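Local coordinates for imine reductase (Bacillus cereus, PDB 4D3D), which catalyses the NADPH-dependent reduction of imines to amines, with S-selectivity toward the substrate 2-methylpyrroline, at residues Val39-Tyr45 with Glu165-Leu170; Ile133-Val137 with Pro180-Met184; Gly145-Thr151 with Val169-Ser173; Tyr201-Leu205 with Ala215-Leu219. One frame throughout, in Å; residues are numbered along the deposited sequence.

In the fold
Interactions 1, 2 and 3 belong to the nucleotide-binding half of the chain or its border, while interaction 4 lies in the helical C-terminal part, with its centre about 42 Å from that of interaction 1. Interactions 1 and 3 share Val169 and Leu170 and are both partly buried. Interaction 1 is apolar; interaction 3 is strand pairing with added serine and threonine bonds. Interaction 2 is buried and reaches the same sheet through strand 131-137, next to strand 149-155 of interaction 3. It mixes methyl packing with a threonine hydroxyl of doubtful position. Its helix, 182-210, runs on to interaction 4, which is buried and mainly apolar, with one bridging water.

Interaction 1: residues Val39-Tyr45 with Glu165-Leu170; sequences VFLEYGY and ETLEVL
Val169 and Phe40 have the most surface buried here, and both belong to helices that meet through apolar side chains. The two methyls of Val169 work on different partners. CG1 lies anti to the backbone N (chi1 173°) and meets Val39 CG1 at 3.8 Å and Tyr43 CG at 4.0 Å. CG2 turns to Tyr45 and comes within 3.5 Å of its OH. The Val39 and Val169 side chains run antiparallel, alongside one another.

Phe40 reaches across with its ring. Leu170 CD2 sits over one face, 3.8 Å from the ring centroid and 17° off the normal, in a CH-pi contact. At the ring edge, near its plane, Phe40 CE1 comes to 3.5 Å from Thr166 O. The CG2 methyl of Thr166 touches the same CE1 at 3.6 Å, and the Thr166 side chain stands nearly perpendicular to that of Phe40.

Tyr45 is the third large contributor. Its ring takes Phe40 CD1 over the centre of one face, and its CE2 lies 3.8 Å from Thr166 CG2. Tyr45 closes the Schellman motif that ends helix 31-42. Gly44, at positive phi, is the C-prime residue; Tyr45 N bonds to Phe40 O and Gly44 N to Leu41 O. The turn brings the Tyr45 ring back beside Phe40.

Behind the contact, Phe40 and Tyr45 both pack on Val24 of strand 23-27, and Phe40 also touches Val47 of strand 46-50. Thr166 leans on Leu80 of strand 80-83. Helices 31-42 and 157-170 thus lie side by side against the sheet of the nucleotide-binding domain.

Interaction 2: residues Ile133-Val137 with Pro180-Met184; sequences ITGGV and PGLAM
Thr134 carries most of this contact, facing Pro180, Ala183 and Met184 from strand 131-137. Its CB lies 3.2 Å from Pro180 O and 4.0 Å from the methyl of Ala183. From there the side chain forks. OG1, anti to the carbonyl carbon (chi1 -51°), is placed to donate to Pro180 O at 2.7 Å. This bond is doubtful, because the hydroxyl lies too close to another atom of the model. The other branch, CG2, passes 3.4 Å from Pro180 O. It then meets apolar neighbours: Ala183 CB at 3.8 Å and Met184 CG also at 3.8 Å.

Ala183 CB also rests against Thr134 O. Met184 is bent at chi2 and chi3, and its SD comes to 4.0 Å from Gly135 O. Gly136, having no side chain, comes close to the other segment, with 5.5 Å between Gly136 CA and Ala183 CA.

Ser154 of the neighbouring strand 149-155 accepts the N-H of Ala183 on its OG. The chemistry is mixed. If the modelled hydroxyl position is right, Thr134 ties the strand to the chain at Pro180, while its methyl packs on Ala183 and Met184. The contact joins the sheet to the long helix leading into the C-terminal domain.

Interaction 3: residues Gly145-Thr151 with Val169-Ser173; sequences GKSESYT and VLTSS
This is a parallel strand pairing at the edge of the sheet, where strand 149-155 meets strand 171-175, together with the loop that precedes the first strand. The ladder has Tyr150 beside Ser172 and Thr151 beside Ser173. Ser172 N donates to Ser149 O at 2.8 Å, a bent bond with an N-H...O angle of 134°. Thr151 N donates to Ser172 O at 3.1 Å. That oxygen takes a second bond from Thr171 OG1, and the two donors arrive from opposite faces of the carbonyl plane. Thr171 OG1 in turn accepts from Thr151 OG1 at 2.9 Å. Its chi1 of 74° sets the hydroxyl between the backbone N and the carbonyl carbon, where it can serve both partners.

On the other face, Ser172 CB sits over the Tyr150 ring, 3.5 Å from its centroid. The Ser172 hydroxyl turns to Ser147 O at 2.7 Å, in the carbonyl plane and on a lone pair. Ser147 belongs to a type I turn from Lys146 to Ser149. Further back, Gly145 N makes a nearly straight bond (170°) to Leu170 O at 2.7 Å and joins the loop to Leu170. Ser149 OG bonds to Gly143 O, and Ser173 OG to Glu168 OE2.

With helix 157-170 linking the two parallel strands, the arrangement is a beta-alpha-beta crossover at one end of the Rossmann-type domain's sheet.

Interaction 4: residues Tyr201-Leu205 with Ala215-Leu219; sequences YLHAL and AEQFL
Phe218 packs on three residues of helix 182-210, with the first contacts made by the CD2, CE2 and CZ side of its ring. CE2 is 3.9 Å from Ala204 CB, and also 3.9 Å from Tyr201 CE1. The Tyr201 and Phe218 rings are nearly parallel, with planes at 10°, but they are slid apart. Their centroids lie 5.9 Å from each other and the rings barely overlap. Leu205 completes this group: its CD1 reaches 4.2 Å from Phe218 CD2. The same methyl presses on Ala215, at 3.6 Å from the CA and 3.8 Å from the CB.

One water links the polar groups. It lies 2.6 Å from Tyr201 OH and donates to Ala215 O at 2.8 Å. The tyrosine thus has its ring beside Phe218 and its hydroxyl tied through water to the first turn of the other helix. Its CG lies anti to the backbone N (chi1 165°), which carries the ring across toward that helix.

Further out, Tyr201 touches Ala222 and Met226 on helix 215-242. The second subunit closes round the contact. Asp241 of that subunit accepts from Ala215 N and Glu216 N, which holds the helix start. Ile189 of the second subunit packs on Phe218. Asp192 of the second subunit is hydrogen-bonded to His203 ND1 and packs on Ala204.

The two short helix segments run at 119° to each other. Two consecutive helices, 182-210 and 215-242, meet at a corner at the subunit interface of the helical C-terminal domain, as in the dimers of imine reductases, where helices of both subunits interlock.

Interaction 1: residues Val39-Tyr45 with Glu165-Leu170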
loop_
_atom_site.group_PDB
_atom_site.type_symbol
_atom_site.label_atom_id
_atom_site.label_comp_id
_atom_site.label_asym_id
_atom_site.label_seq_id
_atom_site.Cartn_x
_atom_site.Cartn_y
_atom_site.Cartn_z
ATOM N N VAL B 39 -33.048 -11.521 -1.729
ATOM C CA VAL B 39 -33.354 -10.351 -0.906
ATOM C C VAL B 39 -34.509 -9.574 -1.430
ATOM O O VAL B 39 -35.352 -9.145 -0.653
ATOM C CB VAL B 39 -32.154 -9.420 -0.775
ATOM C CG1 VAL B 39 -32.535 -8.067 -0.166
ATOM C CG2 VAL B 39 -31.148 -10.111 0.091
ATOM N N PHE B 40 -34.601 -9.410 -2.762
ATOM C CA PHE B 40 -35.790 -8.800 -3.307
ATOM C C PHE B 40 -37.073 -9.590 -2.882
ATOM O O PHE B 40 -38.059 -8.948 -2.518
ATOM C CB PHE B 40 -35.734 -8.682 -4.853
ATOM C CG PHE B 40 -34.856 -7.577 -5.375
ATOM C CD1 PHE B 40 -34.954 -6.269 -4.897
ATOM C CD2 PHE B 40 -33.947 -7.844 -6.423
ATOM C CE1 PHE B 40 -34.122 -5.253 -5.384
ATOM C CE2 PHE B 40 -33.151 -6.821 -6.968
ATOM C CZ PHE B 40 -33.251 -5.524 -6.449
ATOM N N LEU B 41 -37.036 -10.929 -2.974
ATOM C CA LEU B 41 -38.213 -11.769 -2.603
ATOM C C LEU B 41 -38.575 -11.577 -1.135
ATOM O O LEU B 41 -39.746 -11.387 -0.788
ATOM C CB LEU B 41 -37.988 -13.271 -2.884
ATOM C CG LEU B 41 -38.054 -13.626 -4.387
ATOM C CD1 LEU B 41 -37.452 -15.007 -4.639
ATOM C CD2 LEU B 41 -39.479 -13.506 -4.976
ATOM N N GLU B 42 -37.560 -11.569 -0.307
ATOM C CA GLU B 42 -37.761 -11.334 1.123
ATOM C C GLU B 42 -38.453 -9.996 1.407
ATOM O O GLU B 42 -39.254 -9.920 2.319
ATOM C CB GLU B 42 -36.426 -11.402 1.834
ATOM C CG GLU B 42 -36.490 -11.195 3.343
ATOM C CD GLU B 42 -35.108 -11.178 3.960
ATOM O OE1 GLU B 42 -34.172 -11.665 3.288
ATOM O OE2 GLU B 42 -34.969 -10.673 5.101
ATOM N N TYR B 43 -38.158 -8.960 0.633
ATOM C CA TYR B 43 -38.721 -7.645 0.860
ATOM C C TYR B 43 -39.995 -7.443 0.064
ATOM O O TYR B 43 -40.452 -6.292 -0.122
ATOM C CB TYR B 43 -37.644 -6.524 0.622
ATOM C CG TYR B 43 -36.684 -6.406 1.819
ATOM C CD1 TYR B 43 -35.631 -7.294 1.979
ATOM C CD2 TYR B 43 -36.890 -5.460 2.838
ATOM C CE1 TYR B 43 -34.769 -7.244 3.092
ATOM C CE2 TYR B 43 -36.040 -5.404 3.952
ATOM C CZ TYR B 43 -34.995 -6.304 4.086
ATOM O OH TYR B 43 -34.136 -6.251 5.175
ATOM N N GLY B 44 -40.598 -8.535 -0.422
ATOM C CA GLY B 44 -41.898 -8.419 -1.025
ATOM C C GLY B 44 -41.961 -8.010 -2.497
ATOM O O GLY B 44 -43.013 -7.595 -2.970
ATOM N N TYR B 45 -40.851 -8.056 -3.218
ATOM C CA TYR B 45 -40.877 -7.724 -4.630
ATOM C C TYR B 45 -41.399 -8.883 -5.427
ATOM O O TYR B 45 -41.207 -10.060 -5.072
ATOM C CB TYR B 45 -39.449 -7.415 -5.116
ATOM C CG TYR B 45 -39.018 -6.012 -4.782
ATOM C CD1 TYR B 45 -38.799 -5.638 -3.462
ATOM C CD2 TYR B 45 -38.912 -5.020 -5.777
ATOM C CE1 TYR B 45 -38.481 -4.332 -3.125
ATOM C CE2 TYR B 45 -38.582 -3.707 -5.452
ATOM C CZ TYR B 45 -38.356 -3.359 -4.129
ATOM O OH TYR B 45 -38.032 -2.061 -3.771
ATOM N N GLU B 165 -34.324 3.739 -4.690
ATOM C CA GLU B 165 -35.046 3.029 -3.648
ATOM C C GLU B 165 -34.977 1.502 -3.811
ATOM O O GLU B 165 -34.691 0.769 -2.862
ATOM C CB GLU B 165 -36.489 3.531 -3.631
ATOM C CG GLU B 165 -37.329 2.882 -2.532
ATOM C CD GLU B 165 -38.713 3.529 -2.338
ATOM O OE1 GLU B 165 -39.389 3.953 -3.286
ATOM O OE2 GLU B 165 -39.122 3.639 -1.190
ATOM N N THR B 166 -35.237 1.002 -5.022
ATOM C CA THR B 166 -35.102 -0.426 -5.263
ATOM C C THR B 166 -33.629 -0.901 -5.072
ATOM O O THR B 166 -33.377 -1.949 -4.485
ATOM C CB THR B 166 -35.578 -0.772 -6.702
ATOM O OG1 THR B 166 -36.945 -0.390 -6.836
ATOM C CG2 THR B 166 -35.385 -2.252 -7.004
ATOM N N LEU B 167 -32.673 -0.179 -5.654
ATOM C CA LEU B 167 -31.260 -0.574 -5.546
ATOM C C LEU B 167 -30.845 -0.642 -4.078
ATOM O O LEU B 167 -30.104 -1.488 -3.709
ATOM C CB LEU B 167 -30.335 0.392 -6.344
ATOM C CG LEU B 167 -30.602 0.291 -7.853
ATOM C CD1 LEU B 167 -29.805 1.369 -8.568
ATOM C CD2 LEU B 167 -30.277 -1.103 -8.382
ATOM N N GLU B 168 -31.350 0.274 -3.250
ATOM C CA GLU B 168 -30.980 0.312 -1.804
ATOM C C GLU B 168 -31.615 -0.777 -0.935
ATOM O O GLU B 168 -31.229 -0.972 0.222
ATOM C CB GLU B 168 -31.221 1.733 -1.256
ATOM C CG GLU B 168 -30.167 2.699 -1.734
ATOM C CD GLU B 168 -30.353 4.133 -1.300
ATOM O OE1 GLU B 168 -31.319 4.466 -0.607
ATOM O OE2 GLU B 168 -29.537 4.961 -1.687
ATOM N N VAL B 169 -32.525 -1.568 -1.507
ATOM C CA VAL B 169 -32.906 -2.820 -0.870
ATOM C C VAL B 169 -31.717 -3.805 -0.820
ATOM O O VAL B 169 -31.566 -4.597 0.116
ATOM C CB VAL B 169 -34.074 -3.460 -1.646
ATOM C CG1 VAL B 169 -34.386 -4.846 -1.123
ATOM C CG2 VAL B 169 -35.265 -2.526 -1.642
ATOM N N LEU B 170 -30.826 -3.728 -1.814
ATOM C CA LEU B 170 -29.676 -4.624 -1.883
ATOM C C LEU B 170 -28.492 -4.214 -0.975
ATOM O O LEU B 170 -27.886 -5.068 -0.310
ATOM C CB LEU B 170 -29.173 -4.729 -3.342
ATOM C CG LEU B 170 -30.235 -5.202 -4.333
ATOM C CD1 LEU B 170 -29.585 -5.270 -5.698
ATOM C CD2 LEU B 170 -30.864 -6.555 -3.937
#

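Interaction 2: residues Ile133-Val137 with Pro180-Met184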
loop_
_atom_site.group_PDB
_atom_site.type_symbol
_atom_site.label_atom_id
_atom_site.label_comp_id
_atom_site.label_asym_id
_atom_site.label_seq_id
_atom_site.Cartn_x
_atom_site.Cartn_y
_atom_site.Cartn_z
ATOM N N ILE B 133 -27.255 1.994 -15.868
ATOM C CA ILE B 133 -26.632 2.363 -14.548
ATOM C C ILE B 133 -25.498 1.388 -14.334
ATOM O O ILE B 133 -25.647 0.149 -14.517
ATOM C CB ILE B 133 -27.606 2.355 -13.413
ATOM C CG1 ILE B 133 -28.734 3.372 -13.569
ATOM C CG2 ILE B 133 -26.905 2.634 -12.109
ATOM C CD1 ILE B 133 -29.862 3.040 -12.614
ATOM N N THR B 134 -24.296 1.936 -14.034
ATOM C CA THR B 134 -23.144 1.104 -13.719
ATOM C C THR B 134 -23.108 0.867 -12.256
ATOM O O THR B 134 -23.158 1.815 -11.501
ATOM C CB THR B 134 -21.812 1.766 -14.166
ATOM O OG1 THR B 134 -21.965 2.161 -15.523
ATOM C CG2 THR B 134 -20.602 0.798 -14.088
ATOM N N GLY B 135 -22.915 -0.382 -11.829
ATOM C CA GLY B 135 -22.762 -0.665 -10.414
ATOM C C GLY B 135 -21.476 -1.476 -10.122
ATOM O O GLY B 135 -21.176 -2.427 -10.822
ATOM N N GLY B 136 -20.751 -1.059 -9.090
ATOM C CA GLY B 136 -19.521 -1.673 -8.590
ATOM C C GLY B 136 -19.767 -2.181 -7.179
ATOM O O GLY B 136 -19.670 -1.430 -6.232
ATOM N N VAL B 137 -20.170 -3.453 -7.068
ATOM C CA VAL B 137 -20.540 -4.013 -5.757
ATOM C C VAL B 137 -19.258 -4.301 -4.967
ATOM O O VAL B 137 -18.387 -4.987 -5.455
ATOM C CB VAL B 137 -21.397 -5.278 -5.912
ATOM C CG1 VAL B 137 -21.804 -5.841 -4.540
ATOM C CG2 VAL B 137 -22.657 -4.983 -6.753
ATOM N N PRO B 180 -20.696 6.970 -16.931
ATOM C CA PRO B 180 -20.894 5.550 -16.625
ATOM C C PRO B 180 -19.594 4.820 -16.189
ATOM O O PRO B 180 -19.728 3.751 -15.556
ATOM C CB PRO B 180 -21.361 4.954 -17.971
ATOM C CG PRO B 180 -21.942 6.102 -18.722
ATOM C CD PRO B 180 -21.109 7.286 -18.308
ATOM N N GLY B 181 -18.419 5.313 -16.605
ATOM C CA GLY B 181 -17.146 4.672 -16.250
ATOM C C GLY B 181 -16.806 4.847 -14.759
ATOM O O GLY B 181 -15.973 4.101 -14.238
ATOM N N LEU B 182 -17.418 5.823 -14.054
ATOM C CA LEU B 182 -16.941 6.145 -12.685
ATOM C C LEU B 182 -17.116 5.094 -11.616
ATOM O O LEU B 182 -16.206 4.890 -10.785
ATOM C CB LEU B 182 -17.526 7.498 -12.183
ATOM C CG LEU B 182 -17.153 8.721 -12.964
ATOM C CD1 LEU B 182 -17.978 9.878 -12.452
ATOM C CD2 LEU B 182 -15.672 9.090 -12.823
ATOM N N ALA B 183 -18.224 4.342 -11.638
ATOM C CA ALA B 183 -18.395 3.266 -10.720
ATOM C C ALA B 183 -17.278 2.232 -10.839
ATOM O O ALA B 183 -16.768 1.743 -9.796
ATOM C CB ALA B 183 -19.729 2.596 -10.911
ATOM N N MET B 184 -16.822 1.970 -12.053
ATOM C CA MET B 184 -15.712 1.038 -12.253
ATOM C C MET B 184 -14.352 1.699 -11.904
ATOM O O MET B 184 -13.424 1.024 -11.414
ATOM C CB MET B 184 -15.706 0.489 -13.675
ATOM C CG MET B 184 -16.951 -0.410 -14.016
ATOM S SD MET B 184 -17.747 -1.351 -12.654
ATOM C CE MET B 184 -16.303 -2.163 -12.664
#

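Interaction 3: residues Gly145-Thr151 with Val169-Ser173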
loop_
_atom_site.group_PDB
_atom_site.type_symbol
_atom_site.label_atom_id
_atom_site.label_comp_id
_atom_site.label_asym_id
_atom_site.label_seq_id
_atom_site.Cartn_x
_atom_site.Cartn_y
_atom_site.Cartn_z
ATOM N N GLY B 145 -28.251 -7.294 1.154
ATOM C CA GLY B 145 -29.289 -7.136 2.170
ATOM C C GLY B 145 -28.835 -6.409 3.439
ATOM O O GLY B 145 -29.648 -6.184 4.341
ATOM N N LYS B 146 -27.569 -6.034 3.500
ATOM C CA LYS B 146 -27.027 -5.363 4.707
ATOM C C LYS B 146 -26.689 -3.892 4.437
ATOM O O LYS B 146 -26.023 -3.578 3.440
ATOM C CB LYS B 146 -25.806 -6.111 5.167
ATOM C CG LYS B 146 -26.096 -7.545 5.520
ATOM C CD LYS B 146 -24.836 -8.258 5.923
ATOM C CE LYS B 146 -25.132 -9.705 6.298
ATOM N NZ LYS B 146 -23.874 -10.472 6.136
ATOM N N SER B 147 -27.135 -2.978 5.297
ATOM C CA SER B 147 -26.981 -1.553 5.049
ATOM C C SER B 147 -25.522 -1.134 5.196
ATOM O O SER B 147 -25.147 -0.120 4.634
ATOM C CB SER B 147 -27.874 -0.741 5.992
ATOM O OG SER B 147 -27.492 -1.084 7.326
ATOM N N GLU B 148 -24.696 -1.898 5.917
ATOM C CA GLU B 148 -23.229 -1.564 6.025
ATOM C C GLU B 148 -22.531 -1.836 4.684
ATOM O O GLU B 148 -21.373 -1.461 4.502
ATOM C CB GLU B 148 -22.440 -2.398 7.079
ATOM C CG GLU B 148 -23.186 -2.755 8.350
ATOM C CD GLU B 148 -24.109 -3.968 8.179
ATOM O OE1 GLU B 148 -23.648 -5.146 8.092
ATOM O OE2 GLU B 148 -25.331 -3.714 8.097
ATOM N N SER B 149 -23.195 -2.581 3.782
ATOM C CA SER B 149 -22.597 -2.878 2.473
ATOM C C SER B 149 -22.830 -1.682 1.532
ATOM O O SER B 149 -23.883 -1.061 1.578
ATOM C CB SER B 149 -23.226 -4.126 1.848
ATOM O OG SER B 149 -23.011 -5.323 2.601
ATOM N N TYR B 150 -21.859 -1.390 0.697
ATOM C CA TYR B 150 -21.982 -0.301 -0.290
ATOM C C TYR B 150 -21.740 -0.814 -1.712
ATOM O O TYR B 150 -20.928 -1.723 -1.955
ATOM C CB TYR B 150 -21.022 0.869 0.031
ATOM C CG TYR B 150 -21.562 1.787 1.105
ATOM C CD1 TYR B 150 -21.450 1.432 2.449
ATOM C CD2 TYR B 150 -22.215 2.988 0.771
ATOM C CE1 TYR B 150 -21.976 2.240 3.443
ATOM C CE2 TYR B 150 -22.739 3.819 1.765
ATOM C CZ TYR B 150 -22.601 3.430 3.093
ATOM O OH TYR B 150 -23.122 4.212 4.077
ATOM N N THR B 151 -22.438 -0.209 -2.655
ATOM C CA THR B 151 -22.162 -0.372 -4.106
ATOM C C THR B 151 -21.947 0.997 -4.739
ATOM O O THR B 151 -22.682 1.991 -4.457
ATOM C CB THR B 151 -23.383 -1.030 -4.733
ATOM O OG1 THR B 151 -23.569 -2.337 -4.149
ATOM C CG2 THR B 151 -23.274 -1.153 -6.241
ATOM N N VAL B 169 -32.525 -1.568 -1.507
ATOM C CA VAL B 169 -32.906 -2.820 -0.870
ATOM C C VAL B 169 -31.717 -3.805 -0.820
ATOM O O VAL B 169 -31.566 -4.597 0.116
ATOM C CB VAL B 169 -34.074 -3.460 -1.646
ATOM C CG1 VAL B 169 -34.386 -4.846 -1.123
ATOM C CG2 VAL B 169 -35.265 -2.526 -1.642
ATOM N N LEU B 170 -30.826 -3.728 -1.814
ATOM C CA LEU B 170 -29.676 -4.624 -1.883
ATOM C C LEU B 170 -28.492 -4.214 -0.975
ATOM O O LEU B 170 -27.886 -5.068 -0.310
ATOM C CB LEU B 170 -29.173 -4.729 -3.342
ATOM C CG LEU B 170 -30.235 -5.202 -4.333
ATOM C CD1 LEU B 170 -29.585 -5.270 -5.698
ATOM C CD2 LEU B 170 -30.864 -6.555 -3.937
ATOM N N THR B 171 -28.117 -2.952 -1.042
ATOM C CA THR B 171 -26.997 -2.365 -0.298
ATOM C C THR B 171 -27.206 -0.851 -0.188
ATOM O O THR B 171 -28.064 -0.283 -0.888
ATOM C CB THR B 171 -25.592 -2.559 -0.995
ATOM O OG1 THR B 171 -25.483 -1.680 -2.130
ATOM C CG2 THR B 171 -25.309 -3.932 -1.452
ATOM N N SER B 172 -26.406 -0.162 0.651
ATOM C CA SER B 172 -26.299 1.287 0.586
ATOM C C SER B 172 -25.637 1.705 -0.735
ATOM O O SER B 172 -24.970 0.903 -1.358
ATOM C CB SER B 172 -25.536 1.848 1.784
ATOM O OG SER B 172 -26.325 1.565 2.929
ATOM N N SER B 173 -25.908 2.907 -1.179
ATOM C CA SER B 173 -25.421 3.368 -2.470
ATOM C C SER B 173 -24.371 4.452 -2.309
ATOM O O SER B 173 -24.368 5.230 -1.342
ATOM C CB SER B 173 -26.572 3.889 -3.298
ATOM O OG SER B 173 -27.119 5.062 -2.722
#

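Interaction 4: residues Tyr201-Leu205 with Ala215-Leu219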
loop_
_atom_site.group_PDB
_atom_site.type_symbol
_atom_site.label_atom_id
_atom_site.label_comp_id
_atom_site.label_asym_id
_atom_site.label_seq_id
_atom_site.Cartn_x
_atom_site.Cartn_y
_atom_site.Cartn_z
ATOM N N TYR B 201 3.187 -6.279 1.947
ATOM C CA TYR B 201 3.081 -6.877 3.301
ATOM C C TYR B 201 3.607 -8.304 3.286
ATOM O O TYR B 201 4.474 -8.687 4.104
ATOM C CB TYR B 201 1.692 -6.816 3.857
ATOM C CG TYR B 201 1.504 -7.713 5.023
ATOM C CD1 TYR B 201 2.099 -7.432 6.253
ATOM C CD2 TYR B 201 0.882 -8.978 4.856
ATOM C CE1 TYR B 201 2.017 -8.347 7.319
ATOM C CE2 TYR B 201 0.766 -9.882 5.889
ATOM C CZ TYR B 201 1.326 -9.596 7.113
ATOM O OH TYR B 201 1.240 -10.500 8.193
ATOM N N LEU B 202 3.176 -9.117 2.319
ATOM C CA LEU B 202 3.718 -10.521 2.210
ATOM C C LEU B 202 5.188 -10.590 1.939
ATOM O O LEU B 202 5.940 -11.464 2.455
ATOM C CB LEU B 202 2.954 -11.311 1.155
ATOM C CG LEU B 202 1.457 -11.516 1.485
ATOM C CD1 LEU B 202 0.756 -12.154 0.302
ATOM C CD2 LEU B 202 1.144 -12.345 2.687
ATOM N N HIS B 203 5.650 -9.695 1.095
ATOM C CA HIS B 203 7.015 -9.560 0.740
ATOM C C HIS B 203 7.894 -9.188 2.006
ATOM O O HIS B 203 8.925 -9.874 2.265
ATOM C CB HIS B 203 7.179 -8.521 -0.338
ATOM C CG HIS B 203 8.561 -8.458 -0.874
ATOM N ND1 HIS B 203 9.531 -7.598 -0.355
ATOM C CD2 HIS B 203 9.193 -9.193 -1.816
ATOM C CE1 HIS B 203 10.694 -7.826 -0.954
ATOM N NE2 HIS B 203 10.499 -8.754 -1.882
ATOM N N ALA B 204 7.451 -8.162 2.691
ATOM C CA ALA B 204 8.076 -7.717 3.969
ATOM C C ALA B 204 8.065 -8.881 4.996
ATOM O O ALA B 204 9.109 -9.154 5.673
ATOM C CB ALA B 204 7.374 -6.512 4.522
ATOM N N LEU B 205 6.942 -9.574 5.124
ATOM C CA LEU B 205 6.846 -10.738 6.019
ATOM C C LEU B 205 7.840 -11.831 5.619
ATOM O O LEU B 205 8.507 -12.457 6.505
ATOM C CB LEU B 205 5.426 -11.250 6.098
ATOM C CG LEU B 205 5.217 -12.482 6.967
ATOM C CD1 LEU B 205 5.608 -12.176 8.421
ATOM C CD2 LEU B 205 3.773 -12.869 6.846
ATOM N N ALA B 215 4.922 -13.629 11.892
ATOM C CA ALA B 215 3.889 -12.684 11.583
ATOM C C ALA B 215 3.282 -12.070 12.834
ATOM O O ALA B 215 2.939 -10.912 12.852
ATOM C CB ALA B 215 2.825 -13.298 10.721
ATOM N N GLU B 216 3.206 -12.850 13.922
ATOM C CA GLU B 216 2.692 -12.289 15.192
ATOM C C GLU B 216 3.571 -11.157 15.742
ATOM O O GLU B 216 3.040 -10.101 16.174
ATOM C CB GLU B 216 2.561 -13.449 16.231
ATOM C CG GLU B 216 1.953 -12.970 17.558
ATOM C CD GLU B 216 0.480 -12.590 17.438
ATOM O OE1 GLU B 216 -0.188 -12.985 16.430
ATOM O OE2 GLU B 216 -0.019 -11.898 18.352
ATOM N N GLN B 217 4.855 -11.319 15.613
ATOM C CA GLN B 217 5.863 -10.308 16.002
ATOM C C GLN B 217 5.766 -9.049 15.110
ATOM O O GLN B 217 5.785 -7.921 15.610
ATOM C CB GLN B 217 7.249 -10.858 15.940
ATOM C CG GLN B 217 7.588 -11.835 17.081
ATOM C CD GLN B 217 8.994 -12.384 16.945
ATOM O OE1 GLN B 217 9.286 -13.145 16.046
ATOM N NE2 GLN B 217 9.874 -12.004 17.864
ATOM N N PHE B 218 5.583 -9.276 13.809
ATOM C CA PHE B 218 5.470 -8.160 12.853
ATOM C C PHE B 218 4.166 -7.419 12.896
ATOM O O PHE B 218 4.138 -6.203 12.570
ATOM C CB PHE B 218 5.783 -8.718 11.423
ATOM C CG PHE B 218 5.883 -7.677 10.342
ATOM C CD1 PHE B 218 6.408 -6.405 10.551
ATOM C CD2 PHE B 218 5.557 -8.047 9.010
ATOM C CE1 PHE B 218 6.543 -5.516 9.505
ATOM C CE2 PHE B 218 5.696 -7.163 7.967
ATOM C CZ PHE B 218 6.173 -5.892 8.216
ATOM N N LEU B 219 3.057 -8.096 13.267
ATOM C CA LEU B 219 1.737 -7.546 13.290
ATOM C C LEU B 219 1.572 -6.078 13.723
ATOM O O LEU B 219 1.042 -5.255 12.981
ATOM C CB LEU B 219 0.780 -8.450 14.132
ATOM C CG LEU B 219 -0.625 -8.008 14.361
ATOM C CD1 LEU B 219 -1.418 -7.803 13.073
ATOM C CD2 LEU B 219 -1.390 -8.974 15.317
HETATM O O HOH W 1 1.565 -9.827 10.713
#